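Local coordinates for alpha-glucosidase (Pseudoalteromonas sp. K8, PDB 5HQA), which probably hydrolyses alpha-glucosidic bonds as a calcium-containing, chloride-activated glycoside hydrolase of family 97, at residues A[210-219]-A[406-414]. Numbering follows the deposited sequence.
Sequences TPWSSGVAVK and RHEWHDGQF
Trp212 meets Gln413 and Phe414 with two different parts of its indole. NE1 donates to Gln413 OE1 over 2.9 Å, and the acceptor lies in the ring plane at the edge. Phe414 CB sits over one face, 3.8 Å from the centroid of the six-membered ring, a CH-pi contact; Lys219 NZ lies above the opposite face. The Phe414 ring stands oblique to the indole, the planes 60° apart.

Gln413 reaches strand 218-221 because its chain is extended, with CG anti to the backbone N (chi1 176°). Lys219 N donates to Gln413 OE1 at 2.9 Å, and Gln413 NE2 donates to Lys219 O at 3.0 Å; both bonds are nearly straight. Asp191 takes a further bond from NE2. Two donors on OE1 and two acceptors for NE2 leave little doubt about how the amide is turned.

Glu408 OE1 accepts Ser213 N on its syn side at 2.9 Å, bent and somewhat out of the carboxylate plane. OE2 is met by Ser213 OG from above that plane at 3.0 Å, and also forms a salt bridge with Arg398. Thr210 OG1 meets Asp411 OD2 from above the carboxylate plane at 2.8 Å, while Thr210 CG2 packs on Trp409 CB. One water links Thr210 O, Ala217 O and Gln413 N; another links Pro211 O, Glu408 OE1 and Trp409 N.

A leucine in place of Trp212 would probably leave Gln413 OE1 with one donor fewer and Phe414 CB without its aromatic face.

The contact joins the N-terminal beta domain to the end of strand 405-408, the turn after it and the start of helix 413-428 in the catalytic barrel domain. Its chemistry is mixed: Gln413 and Glu408 bind backbone groups of 210-219, other bonds join side chains, and Trp212 packs on Phe414, consistent with a well-defined fit between the domains.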
loop_
_atom_site.group_PDB
_atom_site.type_symbol
_atom_site.label_atom_id
_atom_site.label_comp_id
_atom_site.label_asym_id
_atom_site.label_seq_id
_atom_site.Cartn_x
_atom_site.Cartn_y
_atom_site.Cartn_z
ATOM N N THR A 210 11.846 -13.333 5.679
ATOM C CA THR A 210 12.371 -13.554 4.335
ATOM C C THR A 210 13.892 -13.459 4.347
ATOM O O THR A 210 14.434 -12.427 4.755
ATOM C CB THR A 210 11.768 -12.539 3.376
ATOM O OG1 THR A 210 10.346 -12.709 3.362
ATOM C CG2 THR A 210 12.312 -12.765 1.980
ATOM N N PRO A 211 14.611 -14.488 3.917
ATOM C CA PRO A 211 16.046 -14.572 4.195
ATOM C C PRO A 211 16.920 -13.957 3.106
ATOM O O PRO A 211 16.482 -13.690 1.983
ATOM C CB PRO A 211 16.280 -16.083 4.254
ATOM C CG PRO A 211 15.329 -16.606 3.223
ATOM C CD PRO A 211 14.082 -15.755 3.383
ATOM N N TRP A 212 18.186 -13.761 3.468
ATOM C CA TRP A 212 19.260 -13.548 2.511
ATOM C C TRP A 212 19.487 -14.809 1.681
ATOM O O TRP A 212 19.118 -15.915 2.084
ATOM C CB TRP A 212 20.571 -13.226 3.233
ATOM C CG TRP A 212 20.630 -11.897 3.925
ATOM C CD1 TRP A 212 20.080 -11.563 5.132
ATOM C CD2 TRP A 212 21.318 -10.736 3.458
ATOM N NE1 TRP A 212 20.370 -10.249 5.434
ATOM C CE2 TRP A 212 21.133 -9.722 4.421
ATOM C CE3 TRP A 212 22.072 -10.453 2.311
ATOM C CZ2 TRP A 212 21.675 -8.448 4.275
ATOM C CZ3 TRP A 212 22.615 -9.178 2.167
ATOM C CH2 TRP A 212 22.411 -8.195 3.146
ATOM N N SER A 213 20.158 -14.641 0.533
ATOM C CA SER A 213 20.517 -15.803 -0.279
ATOM C C SER A 213 21.383 -16.784 0.500
ATOM O O SER A 213 21.301 -17.997 0.279
ATOM C CB SER A 213 21.244 -15.360 -1.547
ATOM O OG SER A 213 22.380 -14.581 -1.208
ATOM N N SER A 214 22.210 -16.279 1.420
ATOM C CA SER A 214 23.060 -17.137 2.238
ATOM C C SER A 214 22.262 -17.982 3.220
ATOM O O SER A 214 22.794 -18.966 3.741
ATOM C CB SER A 214 24.075 -16.292 3.006
ATOM O OG SER A 214 23.438 -15.628 4.090
ATOM N N GLY A 215 21.016 -17.619 3.502
ATOM C CA GLY A 215 20.136 -18.426 4.317
ATOM C C GLY A 215 19.760 -17.808 5.647
ATOM O O GLY A 215 18.740 -18.202 6.224
ATOM N N VAL A 216 20.550 -16.869 6.167
ATOM C CA VAL A 216 20.167 -16.215 7.414
ATOM C C VAL A 216 19.121 -15.148 7.122
ATOM O O VAL A 216 18.966 -14.685 5.987
ATOM C CB VAL A 216 21.378 -15.622 8.157
ATOM C CG1 VAL A 216 22.452 -16.694 8.383
ATOM C CG2 VAL A 216 21.941 -14.405 7.424
ATOM N N ALA A 217 18.379 -14.766 8.163
ATOM C CA ALA A 217 17.305 -13.793 7.992
ATOM C C ALA A 217 17.780 -12.357 8.218
ATOM O O ALA A 217 17.586 -11.496 7.353
ATOM C CB ALA A 217 16.139 -14.123 8.927
ATOM N N VAL A 218 18.374 -12.070 9.380
ATOM C CA VAL A 218 18.679 -10.688 9.754
ATOM C C VAL A 218 20.078 -10.614 10.338
ATOM O O VAL A 218 20.401 -11.347 11.278
ATOM C CB VAL A 218 17.677 -10.112 10.773
ATOM C CG1 VAL A 218 18.011 -8.636 11.052
ATOM C CG2 VAL A 218 16.241 -10.272 10.287
ATOM N N LYS A 219 20.889 -9.700 9.815
ATOM C CA LYS A 219 22.217 -9.424 10.340
ATOM C C LYS A 219 22.161 -8.186 11.229
ATOM O O LYS A 219 21.692 -7.128 10.796
ATOM C CB LYS A 219 23.203 -9.216 9.190
ATOM C CG LYS A 219 23.254 -10.379 8.203
ATOM C CD LYS A 219 24.057 -10.028 6.949
ATOM C CE LYS A 219 24.122 -11.200 5.981
ATOM N NZ LYS A 219 24.829 -10.842 4.719
ATOM N N ARG A 406 24.434 -12.452 -6.926
ATOM C CA ARG A 406 23.602 -13.145 -5.955
ATOM C C ARG A 406 22.147 -12.817 -6.245
ATOM O O ARG A 406 21.826 -11.712 -6.692
ATOM C CB ARG A 406 23.918 -12.723 -4.521
ATOM C CG ARG A 406 25.380 -12.779 -4.152
ATOM C CD ARG A 406 25.879 -14.212 -3.949
ATOM N NE ARG A 406 27.316 -14.184 -3.697
ATOM C CZ ARG A 406 28.130 -15.225 -3.803
ATOM N NH1 ARG A 406 27.659 -16.417 -4.165
ATOM N NH2 ARG A 406 29.423 -15.062 -3.551
ATOM N N HIS A 407 21.266 -13.772 -5.963
ATOM C CA HIS A 407 19.829 -13.554 -6.070
ATOM C C HIS A 407 19.233 -13.332 -4.690
ATOM O O HIS A 407 19.528 -14.083 -3.754
ATOM C CB HIS A 407 19.145 -14.734 -6.754
ATOM C CG HIS A 407 19.280 -14.714 -8.243
ATOM N ND1 HIS A 407 19.579 -15.842 -8.982
ATOM C CD2 HIS A 407 19.161 -13.699 -9.133
ATOM C CE1 HIS A 407 19.633 -15.521 -10.265
ATOM N NE2 HIS A 407 19.386 -14.228 -10.383
ATOM N N GLU A 408 18.386 -12.313 -4.571
ATOM C CA GLU A 408 17.769 -11.955 -3.302
ATOM C C GLU A 408 16.265 -11.809 -3.495
ATOM O O GLU A 408 15.763 -11.698 -4.618
ATOM C CB GLU A 408 18.359 -10.651 -2.741
ATOM C CG GLU A 408 19.882 -10.643 -2.635
ATOM C CD GLU A 408 20.440 -11.547 -1.529
ATOM O OE1 GLU A 408 19.655 -12.105 -0.728
ATOM O OE2 GLU A 408 21.685 -11.691 -1.461
ATOM N N TRP A 409 15.551 -11.790 -2.371
ATOM C CA TRP A 409 14.124 -11.515 -2.339
ATOM C C TRP A 409 13.860 -10.016 -2.289
ATOM O O TRP A 409 14.628 -9.250 -1.695
ATOM C CB TRP A 409 13.489 -12.167 -1.116
ATOM C CG TRP A 409 13.454 -13.660 -1.181
ATOM C CD1 TRP A 409 14.391 -14.523 -0.699
ATOM C CD2 TRP A 409 12.419 -14.467 -1.761
ATOM N NE1 TRP A 409 14.011 -15.825 -0.950
ATOM C CE2 TRP A 409 12.804 -15.818 -1.603
ATOM C CE3 TRP A 409 11.197 -14.179 -2.392
ATOM C CZ2 TRP A 409 12.012 -16.883 -2.056
ATOM C CZ3 TRP A 409 10.416 -15.241 -2.858
ATOM C CH2 TRP A 409 10.832 -16.574 -2.690
ATOM N N HIS A 410 12.736 -9.604 -2.893
ATOM C CA HIS A 410 12.306 -8.211 -2.787
ATOM C C HIS A 410 12.052 -7.797 -1.349
ATOM O O HIS A 410 12.098 -6.604 -1.050
ATOM C CB HIS A 410 11.018 -7.961 -3.576
ATOM C CG HIS A 410 11.189 -8.004 -5.064
ATOM N ND1 HIS A 410 11.422 -9.174 -5.755
ATOM C CD2 HIS A 410 11.131 -7.019 -5.995
ATOM C CE1 HIS A 410 11.517 -8.905 -7.048
ATOM N NE2 HIS A 410 11.342 -7.604 -7.219
ATOM N N ASP A 411 11.758 -8.744 -0.455
ATOM C CA ASP A 411 11.349 -8.387 0.900
ATOM C C ASP A 411 12.317 -8.902 1.969
ATOM O O ASP A 411 11.962 -8.965 3.152
ATOM C CB ASP A 411 9.907 -8.851 1.169
ATOM C CG ASP A 411 9.679 -10.344 0.931
ATOM O OD1 ASP A 411 10.208 -10.910 -0.054
ATOM O OD2 ASP A 411 8.912 -10.950 1.724
ATOM N N GLY A 412 13.556 -9.235 1.590
ATOM C CA GLY A 412 14.573 -9.508 2.585
ATOM C C GLY A 412 15.194 -8.229 3.148
ATOM O O GLY A 412 14.938 -7.118 2.680
ATOM N N GLN A 413 16.026 -8.404 4.183
ATOM C CA GLN A 413 16.721 -7.263 4.783
ATOM C C GLN A 413 17.526 -6.481 3.745
ATOM O O GLN A 413 17.542 -5.244 3.765
ATOM C CB GLN A 413 17.635 -7.744 5.911
ATOM C CG GLN A 413 18.490 -6.649 6.544
ATOM C CD GLN A 413 19.429 -7.203 7.597
ATOM O OE1 GLN A 413 19.844 -8.361 7.526
ATOM N NE2 GLN A 413 19.762 -6.382 8.586
ATOM N N PHE A 414 18.202 -7.183 2.830
ATOM C CA PHE A 414 18.994 -6.488 1.818
ATOM C C PHE A 414 18.141 -5.499 1.030
ATOM O O PHE A 414 18.507 -4.328 0.877
ATOM C CB PHE A 414 19.653 -7.485 0.859
ATOM C CG PHE A 414 20.263 -6.818 -0.339
ATOM C CD1 PHE A 414 21.491 -6.166 -0.233
ATOM C CD2 PHE A 414 19.585 -6.780 -1.557
ATOM C CE1 PHE A 414 22.044 -5.513 -1.330
ATOM C CE2 PHE A 414 20.135 -6.123 -2.658
ATOM C CZ PHE A 414 21.362 -5.491 -2.540
HETATM O O HOH W 1 16.701 -11.118 4.803
HETATM O O HOH W 2 17.041 -11.833 0.062
#